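Local atomic coordinates of sulfate transporter 4.1, chloroplastic (Arabidopsis thaliana, PDB entry 7LHV), a protein that cotransports sulfate with protons across the membrane and may help to regulate sulfate assimilation, as a plant member of the SLC26/SulP transporter family. Residues 279-282 / 283-286; 372-375 / 376-380; 400-404 / 405-409; 413-416 / 417-421. All blocks are in the same frame, centred on the assembly; numbering follows the deposited sequence.

Contact 1 (279-282 / 283-286); sequences KELQ and FLRA
Between Leu281 and Leu284 the backbone passes from an irregular loop into the start of helix 284-300. Leu281 is the centre of an inverse gamma turn (phi -91°, psi 51°), in which Gln282 N makes a weak hydrogen bond of 3.1 Å to Glu280 O. Just beyond, Ala286 N makes another weak bond of 2.9 Å to Phe283 O, three residues back; no hydrogen bond joins 279-282 to 283-286.

The side-chain contact is carried by the two leucines. Leu281 holds CG anti to its own amide nitrogen (chi1 -156°), and its CD2 methyl comes to 4.1 Å from CD1 of Leu284, the two branched ends meeting at a slant. Leu284 also rests on Met271 and Val274 of helix 255-277, so a short branched apolar residue suits a place between the loop and the preceding helix. Phe283 stands over the turn instead: its CD2 lies 4.3 Å from Glu280 O, the ring being inclined to that carbonyl. As an apolar residue on the surface at the start of a predicted membrane span, it may face lipid. Of the Arg285 side chain only CB comes near the loop, 4.0 Å from Gln282 O. Its guanidinium group bends away toward helix 391-399, where NH1 makes a long, weak ion pair with Glu399.

With one leucine pair and no hydrogen bond between the segments, the contact is held mainly by dispersion and the covalent chain, while the tie to Glu399 amounts to a touch from Gln282 and the weak ion pair of Arg285.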
ATOM      1  N   LYS A 279      10.332  15.271 -41.562  1.00107.24           N
ATOM      2  CA  LYS A 279       9.161  15.924 -40.995  1.00107.24           C
ATOM      3  C   LYS A 279       7.928  15.793 -41.875  1.00107.24           C
ATOM      4  O   LYS A 279       6.810  15.711 -41.354  1.00107.24           O
ATOM      5  CB  LYS A 279       9.456  17.406 -40.749  1.00107.24           C
ATOM      6  CG  LYS A 279      10.679  17.657 -39.882  1.00107.24           C
ATOM      7  CD  LYS A 279      10.286  18.116 -38.489  1.00107.24           C
ATOM      8  CE  LYS A 279      11.514  18.413 -37.642  1.00107.24           C
ATOM      9  NZ  LYS A 279      11.148  18.863 -36.271  1.00107.24           N
ATOM     10  N   GLU A 280       8.103  15.773 -43.195  1.00105.71           N
ATOM     11  CA  GLU A 280       6.985  15.668 -44.125  1.00105.71           C
ATOM     12  C   GLU A 280       6.729  14.246 -44.597  1.00105.71           C
ATOM     13  O   GLU A 280       5.575  13.894 -44.860  1.00105.71           O
ATOM     14  CB  GLU A 280       7.225  16.565 -45.345  1.00105.71           C
ATOM     15  CG  GLU A 280       7.310  18.047 -45.018  1.00105.71           C
ATOM     16  CD  GLU A 280       7.556  18.903 -46.246  1.00105.71           C
ATOM     17  OE1 GLU A 280       7.704  18.335 -47.349  1.00105.71           O
ATOM     18  OE2 GLU A 280       7.601  20.143 -46.109  1.00105.71           O
ATOM     19  N   LEU A 281       7.769  13.428 -44.711  1.00 99.69           N
ATOM     20  CA  LEU A 281       7.628  12.036 -45.140  1.00 99.69           C
ATOM     21  C   LEU A 281       7.431  11.110 -43.944  1.00 99.69           C
ATOM     22  O   LEU A 281       8.119  10.104 -43.786  1.00 99.69           O
ATOM     23  CB  LEU A 281       8.847  11.627 -45.958  1.00 99.69           C
ATOM     24  CG  LEU A 281       8.679  10.472 -46.943  1.00 99.69           C
ATOM     25  CD1 LEU A 281       7.697  10.844 -48.040  1.00 99.69           C
ATOM     26  CD2 LEU A 281      10.023  10.082 -47.533  1.00 99.69           C
ATOM     27  N   GLN A 282       6.472  11.451 -43.087  1.00 94.78           N
ATOM     28  CA  GLN A 282       6.230  10.723 -41.850  1.00 94.78           C
ATOM     29  C   GLN A 282       5.085   9.727 -41.957  1.00 94.78           C
ATOM     30  O   GLN A 282       4.769   9.061 -40.966  1.00 94.78           O
ATOM     31  CB  GLN A 282       5.950  11.707 -40.711  1.00 94.78           C
ATOM     32  CG  GLN A 282       4.575  12.347 -40.777  1.00 94.78           C
ATOM     33  CD  GLN A 282       4.372  13.392 -39.706  1.00 94.78           C
ATOM     34  OE1 GLN A 282       5.032  13.369 -38.666  1.00 94.78           O
ATOM     35  NE2 GLN A 282       3.451  14.317 -39.947  1.00 94.78           N
ATOM     36  N   PHE A 283       4.457   9.605 -43.125  1.00 92.87           N
ATOM     37  CA  PHE A 283       3.384   8.637 -43.294  1.00 92.87           C
ATOM     38  C   PHE A 283       3.899   7.212 -43.431  1.00 92.87           C
ATOM     39  O   PHE A 283       3.120   6.268 -43.260  1.00 92.87           O
ATOM     40  CB  PHE A 283       2.535   8.998 -44.514  1.00 92.87           C
ATOM     41  CG  PHE A 283       1.707  10.237 -44.328  1.00 92.87           C
ATOM     42  CD1 PHE A 283       0.541  10.200 -43.580  1.00 92.87           C
ATOM     43  CD2 PHE A 283       2.094  11.439 -44.898  1.00 92.87           C
ATOM     44  CE1 PHE A 283      -0.225  11.338 -43.406  1.00 92.87           C
ATOM     45  CE2 PHE A 283       1.333  12.580 -44.728  1.00 92.87           C
ATOM     46  CZ  PHE A 283       0.173  12.530 -43.980  1.00 92.87           C
ATOM     47  N   LEU A 284       5.192   7.040 -43.718  1.00 84.54           N
ATOM     48  CA  LEU A 284       5.748   5.702 -43.885  1.00 84.54           C
ATOM     49  C   LEU A 284       5.567   4.856 -42.634  1.00 84.54           C
ATOM     50  O   LEU A 284       5.369   3.641 -42.734  1.00 84.54           O
ATOM     51  CB  LEU A 284       7.228   5.792 -44.253  1.00 84.54           C
ATOM     52  CG  LEU A 284       7.540   6.430 -45.606  1.00 84.54           C
ATOM     53  CD1 LEU A 284       9.038   6.465 -45.846  1.00 84.54           C
ATOM     54  CD2 LEU A 284       6.833   5.685 -46.723  1.00 84.54           C
ATOM     55  N   ARG A 285       5.618   5.480 -41.452  1.00 80.11           N
ATOM     56  CA  ARG A 285       5.389   4.743 -40.213  1.00 80.11           C
ATOM     57  C   ARG A 285       4.052   4.020 -40.240  1.00 80.11           C
ATOM     58  O   ARG A 285       3.930   2.898 -39.734  1.00 80.11           O
ATOM     59  CB  ARG A 285       5.445   5.689 -39.015  1.00 80.11           C
ATOM     60  CG  ARG A 285       6.842   6.063 -38.568  1.00 80.11           C
ATOM     61  CD  ARG A 285       6.776   6.969 -37.354  1.00 80.11           C
ATOM     62  NE  ARG A 285       6.009   6.355 -36.278  1.00 80.11           N
ATOM     63  CZ  ARG A 285       5.348   7.026 -35.346  1.00 80.11           C
ATOM     64  NH1 ARG A 285       5.332   8.350 -35.328  1.00 80.11           N
ATOM     65  NH2 ARG A 285       4.685   6.355 -34.408  1.00 80.11           N
ATOM     66  N   ALA A 286       3.031   4.650 -40.818  1.00 73.59           N
ATOM     67  CA  ALA A 286       1.739   3.992 -40.947  1.00 73.59           C
ATOM     68  C   ALA A 286       1.728   2.975 -42.076  1.00 73.59           C
ATOM     69  O   ALA A 286       1.009   1.973 -41.991  1.00 73.59           O
ATOM     70  CB  ALA A 286       0.643   5.027 -41.173  1.00 73.59           C
TER

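Contact 2 (372-375 / 376-380)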
ATOM      1  N   LEU A 372     -13.883   3.389 -22.023  1.00 50.53           N
ATOM      2  CA  LEU A 372     -13.135   2.170 -22.319  1.00 50.53           C
ATOM      3  C   LEU A 372     -13.894   0.933 -21.861  1.00 50.53           C
ATOM      4  O   LEU A 372     -13.933  -0.077 -22.571  1.00 50.53           O
ATOM      5  CB  LEU A 372     -11.757   2.210 -21.662  1.00 50.53           C
ATOM      6  CG  LEU A 372     -10.736   3.218 -22.171  1.00 50.53           C
ATOM      7  CD1 LEU A 372      -9.498   3.187 -21.299  1.00 50.53           C
ATOM      8  CD2 LEU A 372     -10.385   2.898 -23.600  1.00 50.53           C
ATOM      9  N   GLY A 373     -14.491   0.990 -20.671  1.00 50.06           N
ATOM     10  CA  GLY A 373     -15.250  -0.148 -20.185  1.00 50.06           C
ATOM     11  C   GLY A 373     -16.457  -0.464 -21.046  1.00 50.06           C
ATOM     12  O   GLY A 373     -16.736  -1.629 -21.333  1.00 50.06           O
ATOM     13  N   VAL A 374     -17.190   0.567 -21.466  1.00 49.19           N
ATOM     14  CA  VAL A 374     -18.346   0.344 -22.330  1.00 49.19           C
ATOM     15  C   VAL A 374     -17.906  -0.253 -23.662  1.00 49.19           C
ATOM     16  O   VAL A 374     -18.536  -1.183 -24.186  1.00 49.19           O
ATOM     17  CB  VAL A 374     -19.131   1.652 -22.522  1.00 49.19           C
ATOM     18  CG1 VAL A 374     -20.164   1.494 -23.618  1.00 49.19           C
ATOM     19  CG2 VAL A 374     -19.796   2.052 -21.225  1.00 49.19           C
ATOM     20  N   ALA A 375     -16.814   0.271 -24.228  1.00 48.56           N
ATOM     21  CA  ALA A 375     -16.301  -0.270 -25.481  1.00 48.56           C
ATOM     22  C   ALA A 375     -15.912  -1.733 -25.329  1.00 48.56           C
ATOM     23  O   ALA A 375     -16.223  -2.557 -26.194  1.00 48.56           O
ATOM     24  CB  ALA A 375     -15.107   0.555 -25.957  1.00 48.56           C
ATOM     25  N   ASN A 376     -15.242  -2.075 -24.228  1.00 47.09           N
ATOM     26  CA  ASN A 376     -14.842  -3.460 -24.005  1.00 47.09           C
ATOM     27  C   ASN A 376     -16.053  -4.367 -23.828  1.00 47.09           C
ATOM     28  O   ASN A 376     -16.067  -5.495 -24.332  1.00 47.09           O
ATOM     29  CB  ASN A 376     -13.923  -3.547 -22.791  1.00 47.09           C
ATOM     30  CG  ASN A 376     -12.474  -3.332 -23.147  1.00 47.09           C
ATOM     31  OD1 ASN A 376     -11.962  -3.932 -24.087  1.00 47.09           O
ATOM     32  ND2 ASN A 376     -11.802  -2.471 -22.397  1.00 47.09           N
ATOM     33  N   ILE A 377     -17.076  -3.897 -23.112  1.00 49.83           N
ATOM     34  CA  ILE A 377     -18.268  -4.715 -22.893  1.00 49.83           C
ATOM     35  C   ILE A 377     -18.961  -5.013 -24.217  1.00 49.83           C
ATOM     36  O   ILE A 377     -19.325  -6.161 -24.509  1.00 49.83           O
ATOM     37  CB  ILE A 377     -19.218  -4.023 -21.901  1.00 49.83           C
ATOM     38  CG1 ILE A 377     -18.670  -4.119 -20.479  1.00 49.83           C
ATOM     39  CG2 ILE A 377     -20.606  -4.628 -21.978  1.00 49.83           C
ATOM     40  CD1 ILE A 377     -19.426  -3.280 -19.487  1.00 49.83           C
ATOM     41  N   LEU A 378     -19.145  -3.984 -25.048  1.00 51.48           N
ATOM     42  CA  LEU A 378     -19.786  -4.210 -26.341  1.00 51.48           C
ATOM     43  C   LEU A 378     -18.924  -5.074 -27.258  1.00 51.48           C
ATOM     44  O   LEU A 378     -19.454  -5.929 -27.982  1.00 51.48           O
ATOM     45  CB  LEU A 378     -20.126  -2.883 -27.011  1.00 51.48           C
ATOM     46  CG  LEU A 378     -21.459  -2.232 -26.629  1.00 51.48           C
ATOM     47  CD1 LEU A 378     -22.615  -3.115 -27.065  1.00 51.48           C
ATOM     48  CD2 LEU A 378     -21.554  -1.921 -25.148  1.00 51.48           C
ATOM     49  N   GLY A 379     -17.605  -4.882 -27.240  1.00 53.12           N
ATOM     50  CA  GLY A 379     -16.739  -5.748 -28.019  1.00 53.12           C
ATOM     51  C   GLY A 379     -16.844  -7.200 -27.595  1.00 53.12           C
ATOM     52  O   GLY A 379     -16.859  -8.100 -28.437  1.00 53.12           O
ATOM     53  N   SER A 380     -16.925  -7.447 -26.287  1.00 52.15           N
ATOM     54  CA  SER A 380     -17.128  -8.808 -25.806  1.00 52.15           C
ATOM     55  C   SER A 380     -18.453  -9.361 -26.299  1.00 52.15           C
ATOM     56  O   SER A 380     -18.539 -10.524 -26.707  1.00 52.15           O
ATOM     57  CB  SER A 380     -17.077  -8.834 -24.284  1.00 52.15           C
ATOM     58  OG  SER A 380     -15.997  -8.055 -23.819  1.00 52.15           O
TER
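Helix 365-381, most of which falls in a predicted transmembrane segment, runs through this contact, where Val374 and Leu378 stand one turn apart. Their side chains lie alongside each other and point the same way, with Val374 CG1 4.0 Å from Leu378 CD2; both also rest on Val137 of helix 125-141. The same Leu378 methyl lies against the carbonyl oxygen of Val374, CD2 being 3.3 Å from Val374 O. Beneath them the backbone is regular alpha helix: Asn376 N bonds to Leu372 O at 2.9 Å, and Leu378 N to Val374 O at 3.0 Å with an N-H...O angle of 171°. Gly373 and Gly379 are both buried, and the lack of a side chain probably lets neighbours come close. Asn376 is a buried polar residue. Its amide is held at both ends, ND2 by Glu189 on helix 173-194 and OD1 by Ala387 N, next to strand 388-389, which pairs antiparallel with strand 149-150. Beside Ala182 and Leu183, the short hydroxyl of Ser380 reaches back to the carbonyl one turn before it, OG donating to Asn376 O at 2.6 Å. That oxygen also takes Ser380 N at 2.9 Å, the two donors arriving from opposite faces of the carbonyl plane.

Contact 3 (400-404 / 405-409); sequences SEAKT and GLSGL
Thr404 turns its hydroxyl toward the start of helix 406-426, and Leu406 meets it with a backbone N-H. With OG1 lodged between its own amide nitrogen and carbonyl carbon (chi1 66°), Thr404 accepts a capping bond from Leu406 N; at 3.3 Å and 158° it is fairly straight but weak. The CB of Leu406 lies 3.6 Å from the same OG1, while the rest of the leucine leads away from the loop. Gly405 joins the two, and Gly408 N bonds to Gly405 O at 2.9 Å near the start of the helix.

Ser407, the next residue after Leu406, approaches the loop with its own side chain. Its CB points back at 400-404, placing OG 3.5 Å from Ala402 CB, whose methyl faces it in return. Ala402 brings only that methyl here, which touches Ser407 and also Ala101 of helix 91-119. Lys403 and Glu401 form a salt bridge within the loop, NZ 3.4 Å from OE1, its hydrogen bond weak.

Asp98 of helix 91-119 ties these elements together: OD2 is hydrogen-bonded to Thr404 OG1, OD1 to Lys403 N, and its backbone O weakly to Ser407 OG. The capping hydroxyl is therefore shared between a helix N-H and a carboxylate, which would probably polarise it and strengthen it as an acceptor, and the negative charge near the helix's N-terminal end should suit the helix dipole.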
ATOM      1  N   SER A 400      -1.332  13.091 -37.713  1.00 74.50           N
ATOM      2  CA  SER A 400      -2.222  13.142 -38.866  1.00 74.50           C
ATOM      3  C   SER A 400      -3.252  14.258 -38.757  1.00 74.50           C
ATOM      4  O   SER A 400      -4.192  14.295 -39.555  1.00 74.50           O
ATOM      5  CB  SER A 400      -2.931  11.797 -39.046  1.00 74.50           C
ATOM      6  OG  SER A 400      -1.990  10.755 -39.225  1.00 74.50           O
ATOM      7  N   GLU A 401      -3.084  15.156 -37.784  1.00 79.82           N
ATOM      8  CA  GLU A 401      -3.961  16.312 -37.592  1.00 79.82           C
ATOM      9  C   GLU A 401      -5.405  15.888 -37.332  1.00 79.82           C
ATOM     10  O   GLU A 401      -6.350  16.549 -37.764  1.00 79.82           O
ATOM     11  CB  GLU A 401      -3.884  17.267 -38.786  1.00 79.82           C
ATOM     12  CG  GLU A 401      -2.529  17.925 -38.974  1.00 79.82           C
ATOM     13  CD  GLU A 401      -2.180  18.876 -37.850  1.00 79.82           C
ATOM     14  OE1 GLU A 401      -3.103  19.497 -37.283  1.00 79.82           O
ATOM     15  OE2 GLU A 401      -0.978  19.004 -37.535  1.00 79.82           O
ATOM     16  N   ALA A 402      -5.580  14.782 -36.616  1.00 75.02           N
ATOM     17  CA  ALA A 402      -6.917  14.354 -36.230  1.00 75.02           C
ATOM     18  C   ALA A 402      -7.499  15.333 -35.219  1.00 75.02           C
ATOM     19  O   ALA A 402      -6.845  15.683 -34.233  1.00 75.02           O
ATOM     20  CB  ALA A 402      -6.881  12.945 -35.646  1.00 75.02           C
ATOM     21  N   LYS A 403      -8.733  15.768 -35.459  1.00 76.88           N
ATOM     22  CA  LYS A 403      -9.372  16.793 -34.646  1.00 76.88           C
ATOM     23  C   LYS A 403     -10.460  16.245 -33.737  1.00 76.88           C
ATOM     24  O   LYS A 403     -10.478  16.554 -32.542  1.00 76.88           O
ATOM     25  CB  LYS A 403      -9.952  17.890 -35.550  1.00 76.88           C
ATOM     26  CG  LYS A 403      -8.905  18.624 -36.365  1.00 76.88           C
ATOM     27  CD  LYS A 403      -7.885  19.280 -35.454  1.00 76.88           C
ATOM     28  CE  LYS A 403      -6.785  19.960 -36.244  1.00 76.88           C
ATOM     29  NZ  LYS A 403      -5.751  20.545 -35.347  1.00 76.88           N
ATOM     30  N   THR A 404     -11.369  15.440 -34.266  1.00 73.51           N
ATOM     31  CA  THR A 404     -12.479  14.899 -33.499  1.00 73.51           C
ATOM     32  C   THR A 404     -12.372  13.379 -33.434  1.00 73.51           C
ATOM     33  O   THR A 404     -11.409  12.778 -33.910  1.00 73.51           O
ATOM     34  CB  THR A 404     -13.818  15.322 -34.107  1.00 73.51           C
ATOM     35  OG1 THR A 404     -13.972  14.712 -35.394  1.00 73.51           O
ATOM     36  CG2 THR A 404     -13.876  16.829 -34.261  1.00 73.51           C
ATOM     37  N   GLY A 405     -13.382  12.762 -32.825  1.00 72.37           N
ATOM     38  CA  GLY A 405     -13.451  11.316 -32.752  1.00 72.37           C
ATOM     39  C   GLY A 405     -13.922  10.638 -34.015  1.00 72.37           C
ATOM     40  O   GLY A 405     -13.927   9.406 -34.075  1.00 72.37           O
ATOM     41  N   LEU A 406     -14.325  11.417 -35.023  1.00 71.56           N
ATOM     42  CA  LEU A 406     -14.722  10.834 -36.299  1.00 71.56           C
ATOM     43  C   LEU A 406     -13.590  10.030 -36.919  1.00 71.56           C
ATOM     44  O   LEU A 406     -13.841   9.032 -37.603  1.00 71.56           O
ATOM     45  CB  LEU A 406     -15.182  11.933 -37.256  1.00 71.56           C
ATOM     46  CG  LEU A 406     -15.927  11.483 -38.511  1.00 71.56           C
ATOM     47  CD1 LEU A 406     -17.274  10.889 -38.148  1.00 71.56           C
ATOM     48  CD2 LEU A 406     -16.096  12.643 -39.476  1.00 71.56           C
ATOM     49  N   SER A 407     -12.340  10.436 -36.679  1.00 69.73           N
ATOM     50  CA  SER A 407     -11.200   9.667 -37.164  1.00 69.73           C
ATOM     51  C   SER A 407     -11.254   8.229 -36.674  1.00 69.73           C
ATOM     52  O   SER A 407     -10.795   7.317 -37.373  1.00 69.73           O
ATOM     53  CB  SER A 407      -9.895  10.323 -36.721  1.00 69.73           C
ATOM     54  OG  SER A 407      -9.866  11.688 -37.086  1.00 69.73           O
ATOM     55  N   GLY A 408     -11.795   8.003 -35.477  1.00 67.86           N
ATOM     56  CA  GLY A 408     -12.018   6.638 -35.033  1.00 67.86           C
ATOM     57  C   GLY A 408     -13.043   5.921 -35.887  1.00 67.86           C
ATOM     58  O   GLY A 408     -12.786   4.828 -36.398  1.00 67.86           O
ATOM     59  N   LEU A 409     -14.205   6.550 -36.089  1.00 66.68           N
ATOM     60  CA  LEU A 409     -15.279   5.908 -36.842  1.00 66.68           C
ATOM     61  C   LEU A 409     -14.800   5.482 -38.220  1.00 66.68           C
ATOM     62  O   LEU A 409     -14.968   4.322 -38.617  1.00 66.68           O
ATOM     63  CB  LEU A 409     -16.476   6.849 -36.969  1.00 66.68           C
ATOM     64  CG  LEU A 409     -17.428   6.949 -35.781  1.00 66.68           C
ATOM     65  CD1 LEU A 409     -18.510   7.973 -36.064  1.00 66.68           C
ATOM     66  CD2 LEU A 409     -18.036   5.597 -35.469  1.00 66.68           C
TER

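Contact 4 (413-416 / 417-421); sequences IIIG and CSLLF
Cys417 and Ile413, Ser418 and Ile414, Leu419 and Ile415 are each one turn apart on helix 406-426, and their backbones are firmly paired. Cys417 N lies 2.8 Å from Ile413 O, and Leu419 N 2.9 Å from Ile415 O, each N-H reaching its acceptor nearly along the C=O axis. On the buried side Ile415 CG2 meets Leu419 CD1 at 4.3 Å, and Ser418 tucks its small side chain back over the carbonyls, CB lying 3.3 Å from Ile415 O. Buried Ser418 and the bare Gly416 add little bulk, whereas the branched Ile415 and Leu419 carry the apolar packing.

Toward Leu420 the backbone is less regular. Leu420 N has a weak, bent bond to Gly416 O, 2.9 Å long with an N-H...O angle of 124°, and another of 3.0 Å to Cys417 O. A wider pi-type turn spans 418-421. Phe421 N bonds to Ser418 O and, weakly, to Cys417 O. Ile413, Leu420 and Phe421 lie on the surface and may face lipid, which suits their apolar character: Ile413 CG2 is 4.3 Å from Cys417 SG, and the CB of Leu420 sits 3.6 Å above one face of the Phe421 ring, over its centre.

The buried face looks into the bundle. Leu419 packs on Ile125, Leu128 and Tyr129 of helix 125-141, where Ile413 also touches Phe136, and the Leu419 backbone is hydrogen-bonded to Gly317; Ile415 lies against Leu109 and Val110 of helix 91-119, and Ser418 also touches Val110.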
ATOM      1  N   ILE A 413     -14.710   1.887 -39.920  1.00 61.73           N
ATOM      2  CA  ILE A 413     -15.312   1.583 -41.214  1.00 61.73           C
ATOM      3  C   ILE A 413     -14.321   0.824 -42.081  1.00 61.73           C
ATOM      4  O   ILE A 413     -14.668  -0.193 -42.698  1.00 61.73           O
ATOM      5  CB  ILE A 413     -15.798   2.872 -41.899  1.00 61.73           C
ATOM      6  CG1 ILE A 413     -16.990   3.459 -41.140  1.00 61.73           C
ATOM      7  CG2 ILE A 413     -16.173   2.599 -43.343  1.00 61.73           C
ATOM      8  CD1 ILE A 413     -17.327   4.876 -41.536  1.00 61.73           C
ATOM      9  N   ILE A 414     -13.061   1.268 -42.095  1.00 62.94           N
ATOM     10  CA  ILE A 414     -12.037   0.561 -42.858  1.00 62.94           C
ATOM     11  C   ILE A 414     -11.985  -0.896 -42.424  1.00 62.94           C
ATOM     12  O   ILE A 414     -12.029  -1.812 -43.255  1.00 62.94           O
ATOM     13  CB  ILE A 414     -10.670   1.249 -42.695  1.00 62.94           C
ATOM     14  CG1 ILE A 414     -10.729   2.687 -43.210  1.00 62.94           C
ATOM     15  CG2 ILE A 414      -9.591   0.468 -43.425  1.00 62.94           C
ATOM     16  CD1 ILE A 414     -11.231   2.808 -44.625  1.00 62.94           C
ATOM     17  N   ILE A 415     -11.957  -1.128 -41.108  1.00 63.10           N
ATOM     18  CA  ILE A 415     -11.950  -2.495 -40.598  1.00 63.10           C
ATOM     19  C   ILE A 415     -13.141  -3.260 -41.149  1.00 63.10           C
ATOM     20  O   ILE A 415     -12.997  -4.363 -41.691  1.00 63.10           O
ATOM     21  CB  ILE A 415     -11.943  -2.497 -39.061  1.00 63.10           C
ATOM     22  CG1 ILE A 415     -10.799  -1.636 -38.532  1.00 63.10           C
ATOM     23  CG2 ILE A 415     -11.819  -3.909 -38.537  1.00 63.10           C
ATOM     24  CD1 ILE A 415      -9.439  -2.186 -38.845  1.00 63.10           C
ATOM     25  N   GLY A 416     -14.327  -2.651 -41.080  1.00 65.72           N
ATOM     26  CA  GLY A 416     -15.508  -3.311 -41.605  1.00 65.72           C
ATOM     27  C   GLY A 416     -15.340  -3.690 -43.060  1.00 65.72           C
ATOM     28  O   GLY A 416     -15.661  -4.814 -43.458  1.00 65.72           O
ATOM     29  N   CYS A 417     -14.772  -2.780 -43.858  1.00 68.67           N
ATOM     30  CA  CYS A 417     -14.543  -3.080 -45.265  1.00 68.67           C
ATOM     31  C   CYS A 417     -13.696  -4.336 -45.412  1.00 68.67           C
ATOM     32  O   CYS A 417     -14.034  -5.238 -46.188  1.00 68.67           O
ATOM     33  CB  CYS A 417     -13.877  -1.890 -45.954  1.00 68.67           C
ATOM     34  SG  CYS A 417     -14.935  -0.434 -46.100  1.00 68.67           S
ATOM     35  N   SER A 418     -12.614  -4.429 -44.635  1.00 68.10           N
ATOM     36  CA  SER A 418     -11.807  -5.642 -44.656  1.00 68.10           C
ATOM     37  C   SER A 418     -12.667  -6.857 -44.343  1.00 68.10           C
ATOM     38  O   SER A 418     -12.711  -7.820 -45.120  1.00 68.10           O
ATOM     39  CB  SER A 418     -10.653  -5.525 -43.661  1.00 68.10           C
ATOM     40  OG  SER A 418      -9.808  -4.437 -43.989  1.00 68.10           O
ATOM     41  N   LEU A 419     -13.443  -6.777 -43.260  1.00 66.29           N
ATOM     42  CA  LEU A 419     -14.252  -7.911 -42.839  1.00 66.29           C
ATOM     43  C   LEU A 419     -15.288  -8.282 -43.884  1.00 66.29           C
ATOM     44  O   LEU A 419     -15.856  -9.377 -43.822  1.00 66.29           O
ATOM     45  CB  LEU A 419     -14.939  -7.601 -41.508  1.00 66.29           C
ATOM     46  CG  LEU A 419     -14.036  -7.529 -40.280  1.00 66.29           C
ATOM     47  CD1 LEU A 419     -14.781  -6.924 -39.108  1.00 66.29           C
ATOM     48  CD2 LEU A 419     -13.524  -8.903 -39.926  1.00 66.29           C
ATOM     49  N   LEU A 420     -15.543  -7.397 -44.845  1.00 68.77           N
ATOM     50  CA  LEU A 420     -16.468  -7.699 -45.922  1.00 68.77           C
ATOM     51  C   LEU A 420     -15.773  -8.036 -47.231  1.00 68.77           C
ATOM     52  O   LEU A 420     -16.356  -8.744 -48.058  1.00 68.77           O
ATOM     53  CB  LEU A 420     -17.417  -6.520 -46.150  1.00 68.77           C
ATOM     54  CG  LEU A 420     -18.438  -6.255 -45.043  1.00 68.77           C
ATOM     55  CD1 LEU A 420     -19.164  -4.946 -45.293  1.00 68.77           C
ATOM     56  CD2 LEU A 420     -19.421  -7.404 -44.934  1.00 68.77           C
ATOM     57  N   PHE A 421     -14.550  -7.552 -47.452  1.00 73.02           N
ATOM     58  CA  PHE A 421     -13.994  -7.661 -48.796  1.00 73.02           C
ATOM     59  C   PHE A 421     -12.560  -8.173 -48.844  1.00 73.02           C
ATOM     60  O   PHE A 421     -12.158  -8.791 -49.835  1.00 73.02           O
ATOM     61  CB  PHE A 421     -14.077  -6.306 -49.501  1.00 73.02           C
ATOM     62  CG  PHE A 421     -15.455  -5.712 -49.509  1.00 73.02           C
ATOM     63  CD1 PHE A 421     -16.487  -6.338 -50.187  1.00 73.02           C
ATOM     64  CD2 PHE A 421     -15.720  -4.531 -48.840  1.00 73.02           C
ATOM     65  CE1 PHE A 421     -17.756  -5.797 -50.198  1.00 73.02           C
ATOM     66  CE2 PHE A 421     -16.988  -3.985 -48.847  1.00 73.02           C
ATOM     67  CZ  PHE A 421     -18.006  -4.620 -49.527  1.00 73.02           C
TER

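Overall arrangement
The four contacts follow one another along the chain in numerical order, all within the sulfate permease family region that forms the transporter's membrane part. Contacts 3 and 4 share helix 406-426, the first at its entry and the second further along, with centres about 18 Å apart. Contact 1, at the start of helix 284-300, lies about 17 Å from contact 3 between centres, and helix 391-399 touches both. Contact 2, on helix 365-381, is, between centres, about 20 Å from each of contacts 3 and 4 and about 32 Å from contact 1. Helix 91-119 runs past contacts 1, 3 and 4, and helix 125-141 past contacts 2, 3 and 4, so these two helices link the local turns into one bundle.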